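Side-chain contacts in endo-beta-1,4-glucanase (Bacillus licheniformis, PDB 2JEN), which cleaves beta-1,4-glucan chains, notably xyloglucan, as a family 12 glycoside hydrolase likely to act in breaking down plant cell-wall polysaccharide: residues A[77-80]-A[86-89]; A[120-125]-A[238-243]; A[39-42]-A[47-50]. The protein carries 1 engineered substitution. All blocks are in the same frame, centred on the assembly; numbering follows the deposited sequence. Where two conformers were deposited one is given.

Interaction 1: residues A[77-80]-A[86-89]; sequences WNWP and VKAY. With GLC (alpha-D-glucopyranose), chain B.
The loop that follows strand 72-79 folds back over the end of that strand, bringing Lys87 and Ala88 against the indole of Trp79. CB of Lys87 lies over a face of the six-membered ring, 3.9 Å from its centroid, in a CH-pi contact displaced toward the rim. CB of Ala88 approaches the ring obliquely, 3.5 Å from CZ2 of Trp79. With CG anti to the carbonyl carbon (chi1 -74°), the indole reaches across to the loop. It is gripped from outside as well, since Trp79 NE1 donates to Gln63 OE1 and Trp61 stacks on the ring. Lys87 uses its first carbons as a hydrophobic surface; its chain then bends at chi2 (-48°) and again at chi4, and NZ is held by Thr85 O, Phe245 O and Thr83 OG1. Farther along the loop, the Tyr89 ring meets C6 of the chain B glucose over one face, 3.7 Å from CG of Tyr89. Tyr89 OH is hydrogen-bonded to Ala135 O. A loop fixed this way, with one side on a tryptophan and the other on sugar, forms part of the glycan-binding cleft of a family 12 beta-jelly roll.

Interaction 2: residues A[120-125]-A[238-243]; sequences TKVSYS and VEFGTE. With GLC (alpha-D-glucopyranose), chain C; GLC (alpha-D-glucopyranose), chain B.
The hydrophobic interior between the two sheets of the sandwich is bridged here by Phe240, whose ring reaches from strand 238-241 to Val122 and Tyr124 on strand 120-125. CG of Phe240 is anti to its own backbone N (chi1 178°), which carries the ring toward the facing strand to meet Val122 coming from the opposite direction. CG2 of Val122 sits over one face of the Phe240 ring, 4.1 Å from the centroid, in a CH-pi contact. Tyr124 crosses Phe240 at about a right angle and offers a ring face to its far end: CZ of Phe240 is 3.9 Å from CD1 of Tyr124, with the ring planes inclined at 52°. The strand axes are 10.0 Å apart and nearly parallel, the spacing of facing sheets in a beta-jelly roll, so side chains alone link the two segments. Tyr136 meets Phe240 edge-to-face, and Trp256 packs on it too. Two residues past Gly241, the carboxylate of Glu243 reaches the sugar cleft, where it holds two glucose units of the bound glycans. O3 of the chain C glucose donates to Glu243 OE1 over 2.6 Å, and O6 of the chain B glucose donates to Glu243 OE2 over 2.8 Å. Asn133 ND2 also hydrogen-bonds OE1, giving that oxygen a second partner.

Interaction 3: residues A[39-42]-A[47-50]; sequences LYFK and YIFN
Tyr40 and Tyr47 lie side by side on one face of a beta hairpin, their side chains pointing the same way. The rings are turned 54° against each other with centroids 5.2 Å apart, an oblique pair in which CE2 of Tyr40 comes to 3.6 Å from CD1 of Tyr47. CB of Tyr47 lies over a face of the Tyr40 ring, 4.0 Å from its centroid, as a CH-pi contact offset toward the rim. CG of Tyr47 is tucked between its backbone N and carbonyl carbon (chi1 53°), which sets the ring alongside that of Tyr40. Replacing Tyr47 by alanine keeps CB over the Tyr40 ring but would probably open a gap beside CE2 and leave that ring freer to turn. On the face that carries Leu39 and Ile48, the ring of Phe41 crosses Ile48 at about a right angle: CE1 of Phe41 meets CG1 of Ile48 at 3.8 Å, while Leu39 O lies at the edge of the Phe41 ring, in its plane. The backbones join through the antiparallel hydrogen-bonded pair Leu39 and Ile48, each N donating to the other's O. Tyr40 with Tyr47 is the adjoining non-hydrogen-bonded pair, and Tyr47 CA makes a CA-H...O contact of 3.2 Å with Leu39 O. Outside the hairpin, Lys44 from its turn makes a cation-pi contact with Tyr40. Strand 46-49 is flanked by 38-41 and 91-95, and Ile48 reaches Ile65 on strand 62-67 and Met73 and Trp75 on strand 72-79, across the sandwich.

All three contacts are largely buried, but only interaction 3 has an exposed residue, Tyr40, among those that touch, and only there do backbone hydrogen bonds join the two segments. It pairs neighbouring strands of one sheet, whereas interaction 2 joins facing sheets through side chains near the centre of the chain, and interaction 1 lays a loop on a strand end farther out. Interactions 1 and 2 touch, Tyr89 packing on Glu239 and Glu243 and Val86 on Glu243, and both reach the chain B glucose: the loop by apolar packing, the strand 234-244 by a carboxylate. Interaction 3 shares a sheet with interaction 2, their centres about 13 Å apart, without touching it.

Interaction 1: residues A[77-80]-A[86-89]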
loop_
_atom_site.group_PDB
_atom_site.type_symbol
_atom_site.label_atom_id
_atom_site.label_comp_id
_atom_site.label_asym_id
_atom_site.label_seq_id
_atom_site.Cartn_x
_atom_site.Cartn_y
_atom_site.Cartn_z
ATOM N N TRP A 77 10.935 -8.293 3.636
ATOM C CA TRP A 77 11.031 -8.404 2.191
ATOM C C TRP A 77 10.041 -9.392 1.587
ATOM O O TRP A 77 9.522 -10.305 2.263
ATOM C CB TRP A 77 12.442 -8.859 1.774
ATOM C CG TRP A 77 12.848 -10.264 2.166
ATOM C CD1 TRP A 77 12.595 -11.411 1.489
ATOM C CD2 TRP A 77 13.603 -10.657 3.325
ATOM N NE1 TRP A 77 13.147 -12.492 2.154
ATOM C CE2 TRP A 77 13.779 -12.049 3.275
ATOM C CE3 TRP A 77 14.153 -9.961 4.398
ATOM C CZ2 TRP A 77 14.515 -12.744 4.231
ATOM C CZ3 TRP A 77 14.868 -10.669 5.370
ATOM C CH2 TRP A 77 15.055 -12.035 5.247
ATOM N N ASN A 78 9.825 -9.203 0.298
ATOM C CA ASN A 78 9.114 -10.134 -0.535
ATOM C C ASN A 78 9.670 -10.102 -1.940
ATOM O O ASN A 78 9.598 -9.067 -2.601
ATOM C CB ASN A 78 7.633 -9.736 -0.604
ATOM C CG ASN A 78 6.833 -10.589 -1.524
ATOM O OD1 ASN A 78 6.979 -11.798 -1.545
ATOM N ND2 ASN A 78 6.004 -9.965 -2.331
ATOM N N TRP A 79 10.299 -11.215 -2.355
ATOM C CA TRP A 79 11.070 -11.332 -3.603
ATOM C C TRP A 79 10.524 -12.580 -4.352
ATOM O O TRP A 79 11.114 -13.663 -4.306
ATOM C CB TRP A 79 12.571 -11.446 -3.360
ATOM C CG TRP A 79 13.130 -10.140 -2.957
ATOM C CD1 TRP A 79 13.478 -9.749 -1.713
ATOM C CD2 TRP A 79 13.349 -9.014 -3.807
ATOM N NE1 TRP A 79 13.918 -8.436 -1.721
ATOM C CE2 TRP A 79 13.809 -7.962 -3.002
ATOM C CE3 TRP A 79 13.189 -8.790 -5.165
ATOM C CZ2 TRP A 79 14.138 -6.729 -3.528
ATOM C CZ3 TRP A 79 13.533 -7.569 -5.690
ATOM C CH2 TRP A 79 13.984 -6.544 -4.863
ATOM N N PRO A 80 9.359 -12.467 -5.012
ATOM C CA PRO A 80 8.828 -13.665 -5.664
ATOM C C PRO A 80 9.579 -14.072 -6.931
ATOM O O PRO A 80 9.350 -13.539 -8.008
ATOM C CB PRO A 80 7.361 -13.308 -5.948
ATOM C CG PRO A 80 7.081 -12.095 -5.161
ATOM C CD PRO A 80 8.389 -11.369 -5.082
ATOM N N VAL A 86 21.028 -13.128 -7.169
ATOM C CA VAL A 86 20.767 -12.313 -5.993
ATOM C C VAL A 86 19.896 -11.118 -6.395
ATOM O O VAL A 86 20.271 -10.379 -7.302
ATOM C CB VAL A 86 22.083 -11.819 -5.357
ATOM C CG1 VAL A 86 21.792 -10.849 -4.205
ATOM C CG2 VAL A 86 22.929 -12.990 -4.856
ATOM N N LYS A 87 18.720 -10.983 -5.764
ATOM C CA LYS A 87 17.841 -9.866 -6.065
ATOM C C LYS A 87 18.188 -8.614 -5.280
ATOM O O LYS A 87 18.013 -7.497 -5.775
ATOM C CB LYS A 87 16.383 -10.209 -5.794
ATOM C CG LYS A 87 15.887 -11.504 -6.483
ATOM C CD LYS A 87 16.250 -11.597 -7.950
ATOM C CE LYS A 87 15.683 -12.858 -8.639
ATOM N NZ LYS A 87 16.295 -14.128 -8.090
ATOM N N ALA A 88 18.650 -8.814 -4.050
ATOM C CA ALA A 88 18.793 -7.718 -3.105
ATOM C C ALA A 88 19.750 -8.124 -1.994
ATOM O O ALA A 88 19.921 -9.330 -1.729
ATOM C CB ALA A 88 17.400 -7.365 -2.508
ATOM N N TYR A 89 20.350 -7.116 -1.344
ATOM C CA TYR A 89 21.180 -7.323 -0.168
ATOM C C TYR A 89 20.864 -6.210 0.831
ATOM O O TYR A 89 21.710 -5.357 1.126
ATOM C CB TYR A 89 22.648 -7.323 -0.561
ATOM C CG TYR A 89 23.659 -7.561 0.562
ATOM C CD1 TYR A 89 23.625 -8.710 1.357
ATOM C CD2 TYR A 89 24.631 -6.626 0.861
ATOM C CE1 TYR A 89 24.580 -8.959 2.337
ATOM C CE2 TYR A 89 25.581 -6.852 1.845
ATOM C CZ TYR A 89 25.505 -7.985 2.628
ATOM O OH TYR A 89 26.480 -8.197 3.572
HETATM C C1 GLC B . 28.997 -10.749 -3.239
HETATM C C2 GLC B . 29.183 -10.074 -4.595
HETATM C C3 GLC B . 29.026 -8.587 -4.416
HETATM C C4 GLC B . 27.614 -8.307 -3.912
HETATM C C5 GLC B . 27.501 -9.058 -2.578
HETATM C C6 GLC B . 26.214 -8.770 -1.796
HETATM O O1 GLC B . 29.189 -12.135 -3.286
HETATM O O2 GLC B . 30.451 -10.239 -5.191
HETATM O O3 GLC B . 29.392 -8.021 -5.675
HETATM O O4 GLC B . 27.440 -6.930 -3.660
HETATM O O5 GLC B . 27.669 -10.447 -2.820
HETATM O O6 GLC B . 25.061 -9.018 -2.571
#

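Interaction 2: residues A[120-125]-A[238-243]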
loop_
_atom_site.group_PDB
_atom_site.type_symbol
_atom_site.label_atom_id
_atom_site.label_comp_id
_atom_site.label_asym_id
_atom_site.label_seq_id
_atom_site.Cartn_x
_atom_site.Cartn_y
_atom_site.Cartn_z
ATOM N N THR A 120 33.815 -7.582 15.046
ATOM C CA THR A 120 32.391 -7.472 14.769
ATOM C C THR A 120 31.566 -8.369 15.677
ATOM O O THR A 120 31.960 -9.467 16.006
ATOM C CB THR A 120 32.133 -7.821 13.315
ATOM O OG1 THR A 120 32.402 -9.227 13.098
ATOM C CG2 THR A 120 32.942 -6.901 12.378
ATOM N N LYS A 121 30.394 -7.875 16.065
ATOM C CA LYS A 121 29.436 -8.609 16.841
ATOM C C LYS A 121 28.084 -8.436 16.179
ATOM O O LYS A 121 27.722 -7.320 15.805
ATOM C CB LYS A 121 29.363 -8.046 18.262
ATOM C CG LYS A 121 30.696 -7.867 18.955
ATOM C CD LYS A 121 30.500 -7.426 20.403
ATOM N N VAL A 122 27.373 -9.542 16.026
ATOM C CA VAL A 122 25.979 -9.501 15.569
ATOM C C VAL A 122 25.189 -10.587 16.261
ATOM O O VAL A 122 25.685 -11.691 16.529
ATOM C CB VAL A 122 25.878 -9.592 14.005
ATOM C CG1 VAL A 122 26.279 -10.999 13.489
ATOM C CG2 VAL A 122 24.488 -9.202 13.497
ATOM N N SER A 123 23.950 -10.258 16.578
ATOM C CA SER A 123 22.957 -11.221 16.986
ATOM C C SER A 123 21.688 -10.883 16.216
ATOM O O SER A 123 21.302 -9.716 16.149
ATOM C CB SER A 123 22.652 -11.142 18.475
ATOM O OG SER A 123 23.802 -11.429 19.268
ATOM N N TYR A 124 21.072 -11.900 15.642
ATOM C CA TYR A 124 19.932 -11.695 14.768
ATOM C C TYR A 124 19.012 -12.910 14.756
ATOM O O TYR A 124 19.358 -14.004 15.245
ATOM C CB TYR A 124 20.429 -11.357 13.328
ATOM C CG TYR A 124 20.946 -12.582 12.613
ATOM C CD1 TYR A 124 22.258 -12.997 12.819
ATOM C CD2 TYR A 124 20.151 -13.356 11.809
ATOM C CE1 TYR A 124 22.720 -14.181 12.256
ATOM C CE2 TYR A 124 20.614 -14.504 11.215
ATOM C CZ TYR A 124 21.910 -14.914 11.473
ATOM O OH TYR A 124 22.329 -16.099 10.925
ATOM N N SER A 125 17.827 -12.726 14.195
ATOM C CA SER A 125 16.950 -13.827 13.883
ATOM C C SER A 125 16.193 -13.565 12.611
ATOM O O SER A 125 15.789 -12.454 12.338
ATOM C CB SER A 125 15.997 -14.121 15.024
ATOM O OG SER A 125 15.115 -13.032 15.281
ATOM N N VAL A 238 32.779 -2.978 6.043
ATOM C CA VAL A 238 32.211 -4.195 6.595
ATOM C C VAL A 238 30.712 -3.987 6.603
ATOM O O VAL A 238 30.211 -3.021 7.193
ATOM C CB VAL A 238 32.723 -4.516 8.004
ATOM C CG1 VAL A 238 31.984 -5.682 8.615
ATOM C CG2 VAL A 238 34.246 -4.766 7.967
ATOM N N GLU A 239 30.030 -4.884 5.919
ATOM C CA GLU A 239 28.578 -4.854 5.789
ATOM C C GLU A 239 28.013 -6.156 6.316
ATOM O O GLU A 239 28.700 -7.190 6.272
ATOM C CB GLU A 239 28.161 -4.678 4.319
ATOM C CG GLU A 239 28.933 -3.614 3.598
ATOM C CD GLU A 239 28.493 -3.307 2.193
ATOM O OE1 GLU A 239 27.560 -3.948 1.677
ATOM O OE2 GLU A 239 29.122 -2.401 1.595
ATOM N N PHE A 240 26.776 -6.154 6.782
ATOM C CA PHE A 240 26.099 -7.384 7.179
ATOM C C PHE A 240 24.684 -7.313 6.659
ATOM O O PHE A 240 23.985 -6.317 6.880
ATOM C CB PHE A 240 26.051 -7.556 8.690
ATOM C CG PHE A 240 25.313 -8.796 9.126
ATOM C CD1 PHE A 240 23.995 -8.730 9.493
ATOM C CD2 PHE A 240 25.938 -10.034 9.116
ATOM C CE1 PHE A 240 23.307 -9.884 9.847
ATOM C CE2 PHE A 240 25.263 -11.174 9.446
ATOM C CZ PHE A 240 23.947 -11.102 9.835
ATOM N N GLY A 241 24.247 -8.364 5.970
ATOM C CA GLY A 241 22.887 -8.350 5.468
ATOM C C GLY A 241 22.438 -9.685 4.990
ATOM O O GLY A 241 23.068 -10.708 5.316
ATOM N N THR A 242 21.301 -9.707 4.302
ATOM C CA THR A 242 20.739 -10.940 3.775
ATOM C C THR A 242 20.690 -10.848 2.269
ATOM O O THR A 242 19.920 -10.071 1.731
ATOM C CB THR A 242 19.345 -11.221 4.339
ATOM O OG1 THR A 242 18.492 -10.114 4.023
ATOM C CG2 THR A 242 19.317 -11.413 5.850
ATOM N N GLU A 243 21.447 -11.673 1.550
ATOM C CA GLU A 243 21.214 -11.792 0.106
ATOM C C GLU A 243 19.967 -12.604 -0.062
ATOM O O GLU A 243 19.831 -13.686 0.521
ATOM C CB GLU A 243 22.355 -12.492 -0.621
ATOM C CG GLU A 243 23.680 -11.741 -0.603
ATOM C CD GLU A 243 24.743 -12.391 -1.452
ATOM O OE1 GLU A 243 25.137 -13.520 -1.160
ATOM O OE2 GLU A 243 25.187 -11.765 -2.432
HETATM C C1 GLC C . 26.051 -16.182 -5.921
HETATM C C2 GLC C . 26.448 -16.024 -4.473
HETATM C C3 GLC C . 26.346 -14.587 -4.019
HETATM C C4 GLC C . 27.010 -13.619 -5.000
HETATM C C5 GLC C . 26.557 -13.961 -6.429
HETATM C C6 GLC C . 27.303 -13.102 -7.447
HETATM O O2 GLC C . 25.584 -16.802 -3.673
HETATM O O3 GLC C . 26.971 -14.470 -2.767
HETATM O O4 GLC C . 26.704 -12.273 -4.635
HETATM O O5 GLC C . 26.858 -15.309 -6.709
HETATM O O6 GLC C . 26.638 -13.196 -8.708
HETATM C C1 GLC B . 28.997 -10.749 -3.239
HETATM C C2 GLC B . 29.183 -10.074 -4.595
HETATM C C3 GLC B . 29.026 -8.587 -4.416
HETATM C C4 GLC B . 27.614 -8.307 -3.912
HETATM C C5 GLC B . 27.501 -9.058 -2.578
HETATM C C6 GLC B . 26.214 -8.770 -1.796
HETATM O O1 GLC B . 29.189 -12.135 -3.286
HETATM O O2 GLC B . 30.451 -10.239 -5.191
HETATM O O3 GLC B . 29.392 -8.021 -5.675
HETATM O O4 GLC B . 27.440 -6.930 -3.660
HETATM O O5 GLC B . 27.669 -10.447 -2.820
HETATM O O6 GLC B . 25.061 -9.018 -2.571
#

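Interaction 3: residues A[39-42]-A[47-50]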
loop_
_atom_site.group_PDB
_atom_site.type_symbol
_atom_site.label_atom_id
_atom_site.label_comp_id
_atom_site.label_asym_id
_atom_site.label_seq_id
_atom_site.Cartn_x
_atom_site.Cartn_y
_atom_site.Cartn_z
ATOM N N LEU A 39 18.958 4.518 6.394
ATOM C CA LEU A 39 18.674 4.911 7.751
ATOM C C LEU A 39 19.960 4.900 8.559
ATOM O O LEU A 39 20.474 3.844 8.965
ATOM C CB LEU A 39 17.624 4.020 8.435
ATOM C CG LEU A 39 16.223 4.061 7.821
ATOM C CD1 LEU A 39 15.301 3.022 8.435
ATOM C CD2 LEU A 39 15.596 5.461 7.960
ATOM N N TYR A 40 20.498 6.088 8.826
ATOM C CA TYR A 40 21.752 6.206 9.561
ATOM C C TYR A 40 21.509 5.995 11.043
ATOM O O TYR A 40 20.441 6.324 11.588
ATOM C CB TYR A 40 22.359 7.592 9.351
ATOM C CG TYR A 40 22.835 7.841 7.937
ATOM C CD1 TYR A 40 21.979 8.353 6.988
ATOM C CD2 TYR A 40 24.128 7.506 7.540
ATOM C CE1 TYR A 40 22.374 8.574 5.690
ATOM C CE2 TYR A 40 24.541 7.716 6.220
ATOM C CZ TYR A 40 23.657 8.245 5.303
ATOM O OH TYR A 40 24.054 8.462 4.001
ATOM N N PHE A 41 22.528 5.505 11.745
ATOM C CA PHE A 41 22.462 5.382 13.197
ATOM C C PHE A 41 23.859 5.379 13.767
ATOM O O PHE A 41 24.842 5.342 13.024
ATOM C CB PHE A 41 21.616 4.192 13.648
ATOM C CG PHE A 41 22.154 2.831 13.276
ATOM C CD1 PHE A 41 22.013 2.310 12.003
ATOM C CD2 PHE A 41 22.766 2.039 14.222
ATOM C CE1 PHE A 41 22.473 1.058 11.713
ATOM C CE2 PHE A 41 23.217 0.761 13.918
ATOM C CZ PHE A 41 23.096 0.291 12.678
ATOM N N LYS A 42 23.944 5.548 15.090
ATOM C CA LYS A 42 25.237 5.631 15.787
ATOM C C LYS A 42 26.084 6.781 15.264
ATOM O O LYS A 42 27.226 6.594 14.824
ATOM C CB LYS A 42 26.001 4.300 15.708
ATOM C CG LYS A 42 27.115 4.129 16.747
ATOM C CD LYS A 42 26.486 3.742 18.123
ATOM C CE LYS A 42 26.089 2.229 18.176
ATOM N NZ LYS A 42 25.040 1.842 19.212
ATOM N N TYR A 47 24.792 2.806 8.399
ATOM C CA TYR A 47 23.402 2.962 7.908
ATOM C C TYR A 47 22.851 1.654 7.478
ATOM O O TYR A 47 23.558 0.790 6.965
ATOM C CB TYR A 47 23.285 3.992 6.770
ATOM C CG TYR A 47 24.205 3.794 5.578
ATOM C CD1 TYR A 47 25.482 4.330 5.564
ATOM C CD2 TYR A 47 23.776 3.103 4.437
ATOM C CE1 TYR A 47 26.291 4.173 4.449
ATOM C CE2 TYR A 47 24.609 2.977 3.321
ATOM C CZ TYR A 47 25.870 3.489 3.349
ATOM O OH TYR A 47 26.672 3.389 2.228
ATOM N N ILE A 48 21.563 1.486 7.715
ATOM C CA ILE A 48 20.801 0.413 7.103
ATOM C C ILE A 48 20.517 0.888 5.678
ATOM O O ILE A 48 20.129 2.027 5.458
ATOM C CB ILE A 48 19.487 0.082 7.865
ATOM C CG1 ILE A 48 19.701 0.036 9.395
ATOM C CG2 ILE A 48 18.907 -1.205 7.343
ATOM C CD1 ILE A 48 18.436 -0.184 10.201
ATOM N N PHE A 49 20.699 -0.011 4.742
ATOM C CA PHE A 49 20.663 0.311 3.317
ATOM C C PHE A 49 19.687 -0.599 2.570
ATOM O O PHE A 49 19.802 -1.827 2.615
ATOM C CB PHE A 49 22.085 0.110 2.757
ATOM C CG PHE A 49 22.296 0.540 1.320
ATOM C CD1 PHE A 49 21.673 1.653 0.780
ATOM C CD2 PHE A 49 23.197 -0.145 0.543
ATOM C CE1 PHE A 49 21.925 2.042 -0.534
ATOM C CE2 PHE A 49 23.416 0.238 -0.769
ATOM C CZ PHE A 49 22.799 1.323 -1.297
ATOM N N ASN A 50 18.695 0.008 1.913
ATOM C CA ASN A 50 17.669 -0.733 1.187
ATOM C C ASN A 50 18.215 -1.089 -0.183
ATOM O O ASN A 50 17.783 -0.584 -1.236
ATOM C CB ASN A 50 16.360 0.064 1.113
ATOM C CG ASN A 50 15.168 -0.831 0.922
ATOM O OD1 ASN A 50 15.227 -2.014 1.291
ATOM N ND2 ASN A 50 14.049 -0.289 0.487
#